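PDB 3I3V: probable secreted solute-binding lipoprotein, which probably serves as the extracellular solute-binding component of a membrane transport system, capturing a substrate whose identity is not established. Local coordinates for residues A133-R137 and A138-A142. Sequence-based numbering, arbitrary orientation.
Sequences ALLDR and AGVDA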
loop_
_atom_site.group_PDB
_atom_site.type_symbol
_atom_site.label_atom_id
_atom_site.label_comp_id
_atom_site.label_asym_id
_atom_site.label_seq_id
_atom_site.Cartn_x
_atom_site.Cartn_y
_atom_site.Cartn_z
ATOM N N ALA C 133 -14.681 1.875 -67.196
ATOM C CA ALA C 133 -15.421 2.550 -68.246
ATOM C C ALA C 133 -15.273 1.776 -69.549
ATOM O O ALA C 133 -16.242 1.593 -70.283
ATOM C CB ALA C 133 -14.906 3.966 -68.421
ATOM N N LEU C 134 -14.062 1.312 -69.834
ATOM C CA LEU C 134 -13.819 0.569 -71.066
ATOM C C LEU C 134 -14.328 -0.874 -71.008
ATOM O O LEU C 134 -14.763 -1.417 -72.023
ATOM C CB LEU C 134 -12.327 0.608 -71.419
ATOM C CG LEU C 134 -11.808 1.935 -72.003
ATOM C CD1 LEU C 134 -12.317 2.122 -73.415
ATOM C CD2 LEU C 134 -12.267 3.096 -71.135
ATOM N N LEU C 135 -14.279 -1.498 -69.834
ATOM C CA LEU C 135 -14.779 -2.863 -69.701
ATOM C C LEU C 135 -16.298 -2.830 -69.870
ATOM O O LEU C 135 -16.899 -3.785 -70.372
ATOM C CB LEU C 135 -14.421 -3.463 -68.336
ATOM C CG LEU C 135 -12.955 -3.841 -68.069
ATOM C CD1 LEU C 135 -12.826 -4.470 -66.685
ATOM C CD2 LEU C 135 -12.468 -4.800 -69.143
ATOM N N ASP C 136 -16.909 -1.719 -69.456
ATOM C CA ASP C 136 -18.350 -1.541 -69.575
ATOM C C ASP C 136 -18.750 -1.356 -71.035
ATOM O O ASP C 136 -19.713 -1.970 -71.489
ATOM C CB ASP C 136 -18.828 -0.332 -68.758
ATOM C CG ASP C 136 -18.968 -0.639 -67.268
ATOM O OD1 ASP C 136 -19.047 -1.826 -66.886
ATOM O OD2 ASP C 136 -19.019 0.321 -66.473
ATOM N N ARG C 137 -18.022 -0.518 -71.769
ATOM C CA ARG C 137 -18.333 -0.299 -73.179
ATOM C C ARG C 137 -18.284 -1.617 -73.947
ATOM O O ARG C 137 -19.028 -1.819 -74.908
ATOM C CB ARG C 137 -17.329 0.650 -73.842
ATOM C CG ARG C 137 -17.064 1.968 -73.143
ATOM C CD ARG C 137 -16.340 2.930 -74.098
ATOM N NE ARG C 137 -15.485 3.907 -73.416
ATOM C CZ ARG C 137 -15.906 4.788 -72.511
ATOM N NH1 ARG C 137 -17.187 4.829 -72.162
ATOM N NH2 ARG C 137 -15.041 5.630 -71.950
ATOM N N ALA C 138 -17.397 -2.511 -73.516
ATOM C CA ALA C 138 -17.212 -3.799 -74.176
ATOM C C ALA C 138 -18.200 -4.880 -73.762
ATOM O O ALA C 138 -18.351 -5.886 -74.453
ATOM C CB ALA C 138 -15.785 -4.289 -73.949
ATOM N N GLY C 139 -18.864 -4.687 -72.632
ATOM C CA GLY C 139 -19.821 -5.682 -72.195
ATOM C C GLY C 139 -19.316 -6.617 -71.116
ATOM O O GLY C 139 -20.023 -7.541 -70.722
ATOM N N VAL C 140 -18.090 -6.404 -70.647
ATOM C CA VAL C 140 -17.538 -7.238 -69.581
ATOM C C VAL C 140 -17.818 -6.472 -68.291
ATOM O O VAL C 140 -17.230 -5.430 -68.020
ATOM C CB VAL C 140 -16.014 -7.519 -69.800
ATOM C CG1 VAL C 140 -15.414 -6.464 -70.694
ATOM C CG2 VAL C 140 -15.283 -7.580 -68.476
ATOM N N ASP C 141 -18.744 -7.011 -67.508
ATOM C CA ASP C 141 -19.211 -6.394 -66.273
ATOM C C ASP C 141 -18.477 -6.763 -64.991
ATOM O O ASP C 141 -18.867 -6.325 -63.906
ATOM C CB ASP C 141 -20.700 -6.703 -66.120
ATOM C CG ASP C 141 -21.244 -7.513 -67.292
ATOM O OD1 ASP C 141 -20.693 -8.608 -67.549
ATOM O OD2 ASP C 141 -22.207 -7.058 -67.956
ATOM N N ALA C 142 -17.429 -7.575 -65.112
ATOM C CA ALA C 142 -16.637 -7.979 -63.953
ATOM C C ALA C 142 -15.185 -8.070 -64.381
ATOM O O ALA C 142 -14.904 -8.480 -65.503
ATOM C CB ALA C 142 -17.109 -9.325 -63.438
#
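L135, in the last turn of helix 132-138, meets V140, in the loop that follows, through their apolar branches. CD2 of L135 lies 3.7 Å from CG1 of V140 and also touches CG2, so the leucine tip rests against both methyls of the valine, the two side chains running at a slant to each other. With CG beside the backbone N and anti to the carbonyl carbon (chi1 -72°), CD2 of the leucine is carried to those methyls.

The polar bonds are all between backbone atoms. A138 N donates to L134 O over 3.2 Å, an ordinary i+4 helical bond. Beyond it the pattern changes: V140 N reaches back to L135 O at 2.9 Å, nearly in line with the C=O, while G139 N bonds to D136 O at 3.1 Å from well above the carbonyl plane. A second bond from G139 N, to L135 O, is weak, its N-H...O angle being 121°. The positive phi of G139 (101°) and the bonds from V140 N and G139 N back into the last turn make a Schellman motif, which ends the helix and turns the chain into the loop before helix 147-159; the apolar contact of L135 with V140 is its usual companion. G139, with no side chain, adopts this positive phi without pressing on the carbonyl oxygen of A138.

A close approach of V140 CG1 to L135 O is doubtful, because the first torsion of the valine is far from any staggered position. L135 and A138 both also touch L157 of helix 147-159, which places this helix end against that neighbouring helix.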